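Local coordinates for protein polyketide synthase PksL (Bacillus subtilis, PDB 5E1V) that probably dehydrates beta-hydroxyacyl intermediates held on a carrier protein, as the dehydratase domain of a trans-AT polyketide synthase module in bacillaene assembly, at residues E66-V72 and K90-D96; R147-V151 and E211-Y215; L216-S222 and L266-K272; Y34-Y39 and L52-L57. All blocks are in the same frame, centred on the assembly; numbering follows the deposited sequence.

Contact 1 (E66-V72 and K90-D96); sequences EQDAVIV and KGIEKRD
The open end of the beta hairpin formed by strands 70-81 and 84-94 is joined here, with a tight turn leading into its first strand. E66 to A69 form a type II' turn, closed by A69 N to E66 O at 2.8 Å; Q67 (phi/psi 52/-125) and D68 (-100/12) occupy its corners. The short segments 70-72 and 90-94 then run antiparallel at 147°, their axes approaching to 4.5 Å. V70-K94 and V72-I92 are hydrogen-bonded pairs: V70 N to K94 O 2.9 Å, K94 N to V70 O 2.8 Å, V72 N to I92 O 3.0 Å and I92 N to V72 O 3.1 Å. Between them I71-E93 is a non-hydrogen-bonded pair, CA-CA 4.4 Å. In the antiparallel sheet of this hot-dog fold, strand 4-11 adjoins the other edge of 70-81, where a backbone hydrogen bond joins L11 and I71. V70, V72, I92 and K94 share one face, V72 CG2 lying 3.8 Å from K94 CE. On the face of I71 and E93, I71 CD1 meets E93 CG at 3.6 Å, and a CB on G91 would clash with I71 CG2. R95 folds back over the turn: its NH1 makes salt bridges to E66 OE2 (3.3 Å) and E93 OE2 (3.4 Å), and A69 CB covers one guanidinium face. A water accepts from E66 N (3.2 Å) and donates to E93 OE2 (3.0 Å).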
# COMPACT_ATOMS: atom_id res chain seq x y z
N GLU A 66 18.29 -6.79 6.56
CA GLU A 66 19.35 -5.91 7.04
C GLU A 66 20.68 -6.18 6.34
O GLU A 66 20.93 -7.26 5.77
CB GLU A 66 19.48 -6.02 8.57
CG GLU A 66 20.01 -7.38 8.96
CD GLU A 66 20.39 -7.49 10.44
OE1 GLU A 66 20.32 -6.50 11.19
OE2 GLU A 66 20.75 -8.60 10.82
N GLN A 67 21.53 -5.17 6.43
CA GLN A 67 22.87 -5.23 5.93
C GLN A 67 22.78 -5.69 4.47
O GLN A 67 22.00 -5.08 3.70
CB GLN A 67 23.74 -6.14 6.81
CG GLN A 67 23.92 -5.73 8.26
CD GLN A 67 24.69 -6.83 9.01
OE1 GLN A 67 24.44 -8.03 8.82
NE2 GLN A 67 25.66 -6.45 9.81
N ASP A 68 23.50 -6.75 4.14
CA ASP A 68 23.54 -7.32 2.79
C ASP A 68 22.65 -8.53 2.61
O ASP A 68 22.78 -9.22 1.61
CB ASP A 68 24.98 -7.71 2.35
CG ASP A 68 25.67 -8.71 3.30
OD1 ASP A 68 25.32 -8.78 4.45
OD2 ASP A 68 26.64 -9.36 2.90
N ALA A 69 21.76 -8.81 3.57
CA ALA A 69 20.92 -10.03 3.51
C ALA A 69 19.91 -9.85 2.34
O ALA A 69 19.50 -8.73 2.02
CB ALA A 69 20.18 -10.24 4.82
N VAL A 70 19.61 -10.94 1.65
CA VAL A 70 18.66 -10.86 0.48
C VAL A 70 17.51 -11.76 0.83
O VAL A 70 17.78 -12.86 1.31
CB VAL A 70 19.29 -11.38 -0.82
CG1 VAL A 70 18.24 -11.46 -1.94
CG2 VAL A 70 20.45 -10.53 -1.29
N ILE A 71 16.25 -11.34 0.62
CA ILE A 71 15.14 -12.22 0.78
C ILE A 71 14.67 -12.61 -0.65
O ILE A 71 14.25 -11.78 -1.46
CB ILE A 71 13.96 -11.66 1.64
CG1 ILE A 71 14.23 -11.70 3.17
CG2 ILE A 71 12.67 -12.48 1.38
CD1 ILE A 71 15.57 -11.24 3.64
N VAL A 72 14.74 -13.90 -0.94
CA VAL A 72 14.33 -14.39 -2.22
C VAL A 72 12.87 -14.80 -2.06
O VAL A 72 12.60 -15.79 -1.38
CB VAL A 72 15.20 -15.54 -2.67
CG1 VAL A 72 14.70 -16.05 -4.01
CG2 VAL A 72 16.68 -15.07 -2.73
N LYS A 90 6.26 -16.70 -0.21
CA LYS A 90 7.10 -17.28 0.83
C LYS A 90 8.56 -17.00 0.44
O LYS A 90 8.93 -17.09 -0.72
CB LYS A 90 6.82 -18.77 0.94
CG LYS A 90 6.63 -19.45 -0.37
CD LYS A 90 6.24 -20.92 -0.20
CE LYS A 90 4.76 -21.11 0.01
NZ LYS A 90 4.18 -21.76 -1.19
N GLY A 91 9.37 -16.68 1.43
CA GLY A 91 10.69 -16.28 1.17
C GLY A 91 11.76 -16.98 2.04
O GLY A 91 11.52 -17.42 3.16
N ILE A 92 12.92 -17.01 1.47
CA ILE A 92 14.14 -17.51 2.12
C ILE A 92 15.20 -16.43 2.17
O ILE A 92 15.52 -15.84 1.16
CB ILE A 92 14.71 -18.67 1.25
CG1 ILE A 92 13.64 -19.75 1.09
CG2 ILE A 92 16.00 -19.16 1.86
CD1 ILE A 92 13.89 -20.87 0.06
N GLU A 93 15.80 -16.22 3.33
CA GLU A 93 16.87 -15.26 3.46
C GLU A 93 18.27 -15.81 3.15
O GLU A 93 18.69 -16.78 3.74
CB GLU A 93 16.86 -14.69 4.88
CG GLU A 93 17.94 -13.60 5.05
CD GLU A 93 18.63 -13.59 6.40
OE1 GLU A 93 19.41 -14.51 6.67
OE2 GLU A 93 18.47 -12.62 7.16
N LYS A 94 18.99 -15.16 2.24
CA LYS A 94 20.29 -15.60 1.78
C LYS A 94 21.28 -14.58 2.26
O LYS A 94 21.10 -13.36 2.15
CB LYS A 94 20.35 -15.76 0.26
CG LYS A 94 19.68 -17.03 -0.23
CD LYS A 94 19.84 -17.23 -1.74
CE LYS A 94 18.79 -18.20 -2.27
NZ LYS A 94 18.92 -18.42 -3.74
N ARG A 95 22.34 -15.07 2.87
CA ARG A 95 23.34 -14.16 3.34
C ARG A 95 24.64 -14.90 3.46
O ARG A 95 24.77 -16.08 3.07
CB ARG A 95 22.92 -13.61 4.69
CG ARG A 95 23.40 -12.19 4.97
CD ARG A 95 23.80 -12.03 6.42
NE ARG A 95 22.61 -12.04 7.27
CZ ARG A 95 22.16 -11.00 7.98
NH1 ARG A 95 21.06 -11.12 8.74
NH2 ARG A 95 22.80 -9.86 7.96
N ASP A 96 25.60 -14.18 3.99
CA ASP A 96 26.90 -14.68 4.39
C ASP A 96 27.51 -13.44 5.09
O ASP A 96 27.86 -12.52 4.37
CB ASP A 96 27.70 -15.08 3.15
CG ASP A 96 27.38 -16.51 2.64
OD1 ASP A 96 27.07 -16.65 1.45
OD2 ASP A 96 27.39 -17.50 3.42
O HOH W 1 17.38 -9.82 6.76

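Contact 2 (R147-V151 and E211-Y215); sequences RQELV and EQRLY
E211 lies in the loop between helix 205-208 and strand 215-225, and its carboxylate serves the loop itself: OE1 takes R213 NH2 at 2.6 Å, while OE2 takes R213 N at 2.7 Å and R213 NE at 2.6 Å. Q212 comes next and lies closest in backbone to Q148, CA-CA 5.8 Å. Q212 O and Q148 O are joined through a water that donates to each at 2.5 Å; no direct hydrogen bond spans the segments. Q148 OE1 stands 3.0 Å from Q212 O, but both are acceptors; the amide's NE2 bonds Q144 in the helix instead. R213, its guanidinium paired with E211, points its CA-to-CB bond away from 147-151. L214 (chi1 m, chi2 t) supplies the apolar part. Its CD2 sits 3.3 Å from Q148 O, 3.7 Å from Q148 CB and 3.7 Å from L150 CB, and V23 of strand 21-23 packs on the same side chain. Y215 lies beyond reach, in the strand proper. Facing this loop, the chain leaves helix 138-147 at Q148 and passes through E149 (phi/psi 69/25) into the short strand 150-152. With E149 N bonded to R146 O and L150 N to C145 O, this helix end is a Schellman motif with E149 as C-prime.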
# COMPACT_ATOMS: atom_id res chain seq x y z
N ARG A 147 8.71 10.47 14.99
CA ARG A 147 8.62 10.45 16.45
C ARG A 147 8.11 9.09 16.98
O ARG A 147 8.45 8.69 18.08
CB ARG A 147 7.71 11.56 16.95
CG ARG A 147 8.22 12.94 16.72
CD ARG A 147 7.35 13.93 17.50
NE ARG A 147 7.53 15.30 17.01
CZ ARG A 147 6.71 15.94 16.18
NH1 ARG A 147 5.60 15.36 15.69
NH2 ARG A 147 7.00 17.18 15.83
N GLN A 148 7.28 8.39 16.19
CA GLN A 148 6.84 7.05 16.55
C GLN A 148 7.74 5.95 15.89
O GLN A 148 7.38 4.82 15.84
CB GLN A 148 5.35 6.89 16.21
CG GLN A 148 4.47 8.02 16.74
CD GLN A 148 2.95 7.81 16.52
OE1 GLN A 148 2.42 6.75 16.78
NE2 GLN A 148 2.28 8.84 16.05
N GLU A 149 8.94 6.35 15.44
CA GLU A 149 9.99 5.47 14.96
C GLU A 149 9.64 4.80 13.63
O GLU A 149 10.16 3.73 13.30
CB GLU A 149 10.34 4.40 15.98
CG GLU A 149 10.69 4.93 17.36
CD GLU A 149 11.29 3.82 18.21
OE1 GLU A 149 12.35 3.26 17.82
OE2 GLU A 149 10.67 3.49 19.24
N LEU A 150 8.77 5.43 12.89
CA LEU A 150 8.50 5.04 11.49
C LEU A 150 9.13 6.11 10.63
O LEU A 150 8.70 7.25 10.69
CB LEU A 150 6.98 5.01 11.27
CG LEU A 150 6.46 4.84 9.84
CD1 LEU A 150 6.96 3.53 9.25
CD2 LEU A 150 4.92 4.97 9.78
N VAL A 151 10.13 5.75 9.79
CA VAL A 151 10.94 6.72 9.07
C VAL A 151 10.96 6.45 7.55
O VAL A 151 11.70 5.58 7.08
CB VAL A 151 12.39 6.68 9.62
CG1 VAL A 151 13.30 7.67 8.88
CG2 VAL A 151 12.40 6.81 11.14
N GLU A 211 -2.03 6.82 21.58
CA GLU A 211 -1.19 5.62 21.51
C GLU A 211 -0.00 5.95 20.61
O GLU A 211 -0.22 6.51 19.54
CB GLU A 211 -2.05 4.46 20.96
CG GLU A 211 -1.29 3.21 20.54
CD GLU A 211 -0.49 2.63 21.67
OE1 GLU A 211 -1.12 1.97 22.52
OE2 GLU A 211 0.75 2.87 21.74
N GLN A 212 1.25 5.63 21.02
CA GLN A 212 2.39 5.86 20.13
C GLN A 212 2.99 4.61 19.42
O GLN A 212 3.88 4.80 18.59
CB GLN A 212 3.55 6.65 20.80
CG GLN A 212 3.23 7.96 21.50
CD GLN A 212 3.05 9.18 20.57
OE1 GLN A 212 4.02 9.68 19.99
NE2 GLN A 212 1.83 9.71 20.51
N ARG A 213 2.57 3.39 19.76
CA ARG A 213 3.07 2.19 19.08
C ARG A 213 2.49 2.19 17.69
O ARG A 213 1.31 2.51 17.54
CB ARG A 213 2.59 0.88 19.70
CG ARG A 213 3.55 0.20 20.65
CD ARG A 213 3.29 0.66 22.06
NE ARG A 213 1.88 0.63 22.44
CZ ARG A 213 1.27 -0.32 23.17
NH1 ARG A 213 1.94 -1.37 23.64
NH2 ARG A 213 -0.03 -0.20 23.45
N LEU A 214 3.28 1.80 16.69
CA LEU A 214 2.81 1.81 15.31
C LEU A 214 1.79 0.73 15.02
O LEU A 214 1.78 -0.33 15.67
CB LEU A 214 4.03 1.61 14.39
CG LEU A 214 5.14 2.65 14.50
CD1 LEU A 214 6.39 2.21 13.73
CD2 LEU A 214 4.67 4.02 14.05
N TYR A 215 0.94 0.95 14.01
CA TYR A 215 0.06 -0.09 13.52
C TYR A 215 0.53 -0.48 12.10
O TYR A 215 0.48 0.38 11.23
CB TYR A 215 -1.39 0.39 13.40
CG TYR A 215 -2.02 0.83 14.68
CD1 TYR A 215 -2.96 0.02 15.33
CD2 TYR A 215 -1.68 2.06 15.25
CE1 TYR A 215 -3.53 0.41 16.54
CE2 TYR A 215 -2.24 2.46 16.44
CZ TYR A 215 -3.17 1.62 17.08
OH TYR A 215 -3.75 2.03 18.27
O HOH W 2 6.16 4.12 17.96

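Contact 3 (L216-S222 and L266-K272); sequences LPLFYES and LKNFTSK
Two classic beta bulges, both with the extra residue on 216-222, shape this antiparallel pair. Segments 216-220 and 266-272 run at 133°, with axes 4.2 Å apart. Pairing is regular at L216-K272 (L216 N to K272 O 3.0 Å, K272 N to L216 O 2.8 Å), then slips by one residue: L218 N (2.9 Å) and F219 N (3.0 Å) both reach T270 O, while T270 N returns a 2.7 Å bond to F219 O. The second bulge, where the chain turns a corner at E221, sets E221 and S222 against K267, with weak bonds to K267 O from E221 N (3.1 Å) and S222 N (3.5 Å) and a firm one from K267 N to S222 O (2.8 Å). N268, next to K267, has positive phi (50/55). On one face Y220 (chi1 m) and F269 (chi1 t) interlock obliquely, rings at 80° with centroids 5.6 Å apart. L266 CD2 covers one face of the Y220 ring, and P217 CG fits against the F269 ring edge, 3.7 Å from CZ. On the other face T270 OG1 lies at the F219 ring edge, 3.9 Å from CD2, and K267 CB nests 3.4 Å from S222 OG. Y220 OH bonds G31 O, and strand 53-59 flanks 215-225 on its other edge. Backbone bonds thus fix the shifted register while the faces differ: Y220, F269 and L266 make one largely apolar, whereas S222, K267, T270 and K272 bring polar groups to the other, beside L216 and F219.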
# COMPACT_ATOMS: atom_id res chain seq x y z
N LEU A 216 0.91 -1.73 11.89
CA LEU A 216 1.40 -2.21 10.57
C LEU A 216 0.30 -2.93 9.82
O LEU A 216 -0.65 -3.45 10.45
CB LEU A 216 2.57 -3.14 10.77
CG LEU A 216 3.82 -2.43 11.33
CD1 LEU A 216 4.93 -3.45 11.46
CD2 LEU A 216 4.28 -1.21 10.52
N PRO A 217 0.40 -2.96 8.49
CA PRO A 217 -0.60 -3.69 7.75
C PRO A 217 -0.73 -5.17 8.12
O PRO A 217 0.26 -5.87 8.45
CB PRO A 217 -0.14 -3.53 6.29
CG PRO A 217 0.43 -2.14 6.26
CD PRO A 217 1.23 -2.12 7.57
N LEU A 218 -1.98 -5.59 8.12
CA LEU A 218 -2.40 -6.93 8.47
C LEU A 218 -3.27 -7.56 7.36
O LEU A 218 -3.05 -8.67 7.01
CB LEU A 218 -3.23 -6.91 9.74
CG LEU A 218 -3.80 -8.32 10.11
CD1 LEU A 218 -2.73 -9.34 10.48
CD2 LEU A 218 -4.91 -8.30 11.17
N PHE A 219 -4.26 -6.84 6.91
CA PHE A 219 -5.32 -7.35 6.01
C PHE A 219 -5.98 -6.28 5.12
O PHE A 219 -6.34 -5.19 5.59
CB PHE A 219 -6.42 -8.04 6.86
CG PHE A 219 -7.54 -8.69 6.08
CD1 PHE A 219 -7.45 -9.99 5.65
CD2 PHE A 219 -8.75 -8.04 5.95
CE1 PHE A 219 -8.51 -10.60 4.97
CE2 PHE A 219 -9.82 -8.63 5.29
CZ PHE A 219 -9.70 -9.90 4.76
N TYR A 220 -6.24 -6.67 3.84
CA TYR A 220 -6.96 -5.90 2.87
C TYR A 220 -8.15 -6.73 2.48
O TYR A 220 -7.95 -7.80 1.99
CB TYR A 220 -6.17 -5.56 1.52
CG TYR A 220 -4.76 -5.08 1.69
CD1 TYR A 220 -4.39 -4.45 2.86
CD2 TYR A 220 -3.75 -5.28 0.67
CE1 TYR A 220 -3.09 -4.05 3.11
CE2 TYR A 220 -2.42 -4.89 0.95
CZ TYR A 220 -2.11 -4.27 2.15
OH TYR A 220 -0.86 -3.81 2.59
N GLU A 221 -9.37 -6.21 2.61
CA GLU A 221 -10.56 -6.94 2.17
C GLU A 221 -10.58 -7.07 0.63
O GLU A 221 -10.72 -8.16 0.02
CB GLU A 221 -11.84 -6.25 2.68
CG GLU A 221 -13.06 -6.98 2.17
CD GLU A 221 -14.33 -6.56 2.86
OE1 GLU A 221 -14.32 -6.41 4.09
OE2 GLU A 221 -15.33 -6.36 2.14
N SER A 222 -10.36 -5.93 -0.01
CA SER A 222 -10.31 -5.85 -1.48
C SER A 222 -9.60 -4.63 -2.01
O SER A 222 -9.51 -3.57 -1.37
CB SER A 222 -11.72 -5.82 -2.10
OG SER A 222 -12.47 -4.83 -1.57
N LEU A 266 -9.23 0.69 -1.98
CA LEU A 266 -8.78 -0.36 -1.03
C LEU A 266 -9.76 -0.45 0.09
O LEU A 266 -9.76 0.43 0.97
CB LEU A 266 -7.39 -0.06 -0.44
CG LEU A 266 -6.65 -1.15 0.30
CD1 LEU A 266 -6.30 -2.35 -0.52
CD2 LEU A 266 -5.38 -0.63 0.86
N LYS A 267 -10.58 -1.48 0.08
CA LYS A 267 -11.64 -1.58 1.14
C LYS A 267 -11.20 -2.30 2.40
O LYS A 267 -10.61 -3.37 2.36
CB LYS A 267 -12.88 -2.21 0.50
CG LYS A 267 -14.14 -2.34 1.36
CD LYS A 267 -15.32 -2.67 0.43
CE LYS A 267 -16.62 -2.98 1.20
NZ LYS A 267 -16.79 -2.03 2.33
N ASN A 268 -11.48 -1.70 3.58
CA ASN A 268 -11.09 -2.27 4.90
C ASN A 268 -9.62 -2.67 4.99
O ASN A 268 -9.27 -3.78 5.26
CB ASN A 268 -12.04 -3.37 5.31
CG ASN A 268 -13.31 -2.78 5.92
OD1 ASN A 268 -13.22 -1.97 6.85
ND2 ASN A 268 -14.46 -3.12 5.39
N PHE A 269 -8.80 -1.69 4.70
CA PHE A 269 -7.37 -1.74 5.03
C PHE A 269 -7.26 -1.78 6.56
O PHE A 269 -7.50 -0.76 7.25
CB PHE A 269 -6.65 -0.58 4.41
CG PHE A 269 -5.24 -0.40 4.88
CD1 PHE A 269 -4.50 -1.44 5.31
CD2 PHE A 269 -4.65 0.85 4.87
CE1 PHE A 269 -3.21 -1.27 5.76
CE2 PHE A 269 -3.37 1.04 5.35
CZ PHE A 269 -2.64 -0.05 5.79
N THR A 270 -6.89 -2.96 7.05
CA THR A 270 -6.75 -3.29 8.49
C THR A 270 -5.26 -3.40 8.85
O THR A 270 -4.48 -4.18 8.23
CB THR A 270 -7.35 -4.67 8.83
OG1 THR A 270 -8.67 -4.83 8.24
CG2 THR A 270 -7.42 -4.84 10.36
N SER A 271 -4.89 -2.70 9.93
CA SER A 271 -3.56 -2.74 10.50
C SER A 271 -3.63 -3.09 12.00
O SER A 271 -4.68 -2.94 12.64
CB SER A 271 -2.93 -1.35 10.34
OG SER A 271 -2.85 -0.99 8.97
N LYS A 272 -2.51 -3.54 12.54
CA LYS A 272 -2.49 -4.11 13.89
C LYS A 272 -1.38 -3.50 14.67
O LYS A 272 -0.29 -3.28 14.15
CB LYS A 272 -2.30 -5.61 13.86
CG LYS A 272 -2.30 -6.31 15.24
CD LYS A 272 -2.10 -7.81 15.12
CE LYS A 272 -0.62 -8.17 15.06
NZ LYS A 272 -0.37 -9.55 14.53

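Contact 4 (Y34-Y39 and L52-L57); sequences YIDIIY and LQLRNL
Helix 34-44 lies against strand 53-59 with no direct hydrogen bond between them; the segment axes pass 10.6 Å apart at 126°, a spacing that leaves room for a layer of side chains. Y34, at the helix start, points its CA-to-CB bond at the strand, and its CB touches L57 CD1 at 3.9 Å. I35 is set sideways, with CG1 4.3 Å from L54 CD2, and its CA-CA distance to L54 is 8.1 Å. D36 faces elsewhere, its carboxylate bonding the backbone of M187 and F188. One turn on from Y34, with I38 N to Y34 O at 3.0 Å, I38 (chi1 m, chi2 t) brings CD1 against two leucines, 3.6 Å from L57 CD1 and 3.9 Å from L54 CD1. Y39 (chi1 m) swings its ring along the strand start: CE2 lies 4.0 Å from L52 CB and CE1 4.1 Å from L54 CB. A water stands 3.1 Å from Y39 OH and donates to L52 O at 2.5 Å. N56, at phi/psi 53/51, forms a G1 beta bulge with L57 opposite Y220, which lets L57 as well as L54 point toward the helix. A helix laid across a curved antiparallel sheet in this way is the hallmark of the hot-dog fold.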
# COMPACT_ATOMS: atom_id res chain seq x y z
N TYR A 34 2.63 -4.68 -1.63
CA TYR A 34 2.17 -5.96 -2.25
C TYR A 34 1.16 -5.76 -3.38
O TYR A 34 0.95 -6.69 -4.21
CB TYR A 34 1.59 -6.89 -1.14
CG TYR A 34 2.62 -7.55 -0.31
CD1 TYR A 34 3.57 -8.33 -0.87
CD2 TYR A 34 2.63 -7.39 1.07
CE1 TYR A 34 4.52 -9.03 -0.08
CE2 TYR A 34 3.54 -8.05 1.88
CZ TYR A 34 4.45 -8.91 1.33
OH TYR A 34 5.39 -9.53 2.11
N ILE A 35 0.38 -4.69 -3.34
CA ILE A 35 -0.60 -4.41 -4.43
C ILE A 35 0.10 -4.30 -5.81
O ILE A 35 -0.23 -5.00 -6.78
CB ILE A 35 -1.42 -3.16 -4.13
CG1 ILE A 35 -2.24 -3.41 -2.83
CG2 ILE A 35 -2.32 -2.86 -5.28
CD1 ILE A 35 -2.79 -2.18 -2.21
N ASP A 36 1.15 -3.44 -5.81
CA ASP A 36 1.98 -3.31 -7.02
C ASP A 36 2.63 -4.61 -7.43
O ASP A 36 2.49 -5.02 -8.61
CB ASP A 36 2.95 -2.16 -6.95
CG ASP A 36 3.55 -1.88 -8.31
OD1 ASP A 36 2.83 -1.28 -9.14
OD2 ASP A 36 4.67 -2.36 -8.53
N ILE A 37 3.27 -5.30 -6.47
CA ILE A 37 3.89 -6.58 -6.70
C ILE A 37 2.92 -7.55 -7.45
O ILE A 37 3.24 -8.06 -8.55
CB ILE A 37 4.50 -7.17 -5.42
CG1 ILE A 37 5.76 -6.39 -5.02
CG2 ILE A 37 4.75 -8.65 -5.58
CD1 ILE A 37 6.10 -6.49 -3.58
N ILE A 38 1.74 -7.73 -6.88
CA ILE A 38 0.83 -8.71 -7.40
C ILE A 38 0.26 -8.33 -8.78
O ILE A 38 0.30 -9.15 -9.69
CB ILE A 38 -0.31 -9.00 -6.41
CG1 ILE A 38 0.27 -9.62 -5.15
CG2 ILE A 38 -1.26 -10.06 -7.02
CD1 ILE A 38 -0.73 -9.59 -4.02
N TYR A 39 -0.10 -7.05 -8.99
CA TYR A 39 -0.70 -6.62 -10.25
C TYR A 39 0.37 -6.66 -11.35
O TYR A 39 0.01 -6.96 -12.52
CB TYR A 39 -1.33 -5.23 -10.13
CG TYR A 39 -2.76 -5.23 -9.62
CD1 TYR A 39 -3.07 -5.16 -8.28
CD2 TYR A 39 -3.83 -5.39 -10.51
CE1 TYR A 39 -4.38 -5.28 -7.83
CE2 TYR A 39 -5.11 -5.43 -10.04
CZ TYR A 39 -5.37 -5.37 -8.68
OH TYR A 39 -6.68 -5.39 -8.23
N LEU A 52 -9.41 -7.45 -12.79
CA LEU A 52 -9.05 -8.21 -11.63
C LEU A 52 -9.66 -7.51 -10.40
O LEU A 52 -10.09 -6.30 -10.48
CB LEU A 52 -7.54 -8.24 -11.50
CG LEU A 52 -6.79 -8.65 -12.75
CD1 LEU A 52 -5.27 -8.55 -12.57
CD2 LEU A 52 -7.21 -10.06 -13.08
N GLN A 53 -9.88 -8.29 -9.36
CA GLN A 53 -10.09 -7.77 -8.02
C GLN A 53 -9.23 -8.59 -7.09
O GLN A 53 -9.38 -9.79 -7.04
CB GLN A 53 -11.55 -7.91 -7.54
CG GLN A 53 -11.70 -7.40 -6.11
CD GLN A 53 -13.08 -7.76 -5.51
OE1 GLN A 53 -13.79 -8.61 -6.02
NE2 GLN A 53 -13.41 -7.15 -4.39
N LEU A 54 -8.37 -7.92 -6.32
CA LEU A 54 -7.52 -8.53 -5.32
C LEU A 54 -8.41 -8.62 -4.06
O LEU A 54 -9.13 -7.67 -3.73
CB LEU A 54 -6.35 -7.61 -5.04
CG LEU A 54 -5.30 -8.18 -4.02
CD1 LEU A 54 -4.59 -9.44 -4.46
CD2 LEU A 54 -4.27 -7.07 -3.80
N ARG A 55 -8.42 -9.80 -3.47
CA ARG A 55 -9.20 -9.98 -2.25
C ARG A 55 -8.51 -10.71 -1.14
O ARG A 55 -7.72 -11.60 -1.39
CB ARG A 55 -10.52 -10.75 -2.54
CG ARG A 55 -11.49 -10.10 -3.50
CD ARG A 55 -12.70 -11.01 -3.71
NE ARG A 55 -13.71 -10.84 -2.68
CZ ARG A 55 -14.90 -11.45 -2.69
NH1 ARG A 55 -15.22 -12.30 -3.68
NH2 ARG A 55 -15.78 -11.20 -1.72
N ASN A 56 -8.85 -10.34 0.10
CA ASN A 56 -8.50 -11.04 1.33
C ASN A 56 -7.01 -11.27 1.41
O ASN A 56 -6.59 -12.40 1.49
CB ASN A 56 -9.26 -12.38 1.39
CG ASN A 56 -10.78 -12.15 1.43
OD1 ASN A 56 -11.29 -11.02 1.77
ND2 ASN A 56 -11.50 -13.13 1.00
N LEU A 57 -6.23 -10.20 1.21
CA LEU A 57 -4.79 -10.26 1.41
C LEU A 57 -4.47 -10.24 2.86
O LEU A 57 -4.92 -9.36 3.59
CB LEU A 57 -4.08 -9.03 0.72
CG LEU A 57 -2.59 -9.18 0.63
CD1 LEU A 57 -1.85 -8.71 -0.66
CD2 LEU A 57 -1.96 -8.43 1.86
O HOH W 3 -8.78 -4.15 -10.16

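The centres of contacts 3 and 4 lie about 9 and 10 Å from that of the chain, those of 2 and 1 about 17 and 22 Å. Contact 4 is buried, contacts 1 and 3 partly so, and contact 2 is at the surface. Contacts 3 and 4 meet directly: strands 53-59 and 215-225 are neighbours in the long sheet, joining the two hot-dog halves, and E221 O lies 2.9 Å from N56 N. Contact 1 belongs to the same sheet but does not touch the others. Contact 2 leads straight into contact 3 at Y215. Chemistry follows place: apolar interdigitation in 4, bulged strand pairing with aromatics in 3, regular strand pairing topped by a salt-bridge network in 1, and a bridging water with a leucine pair in 2.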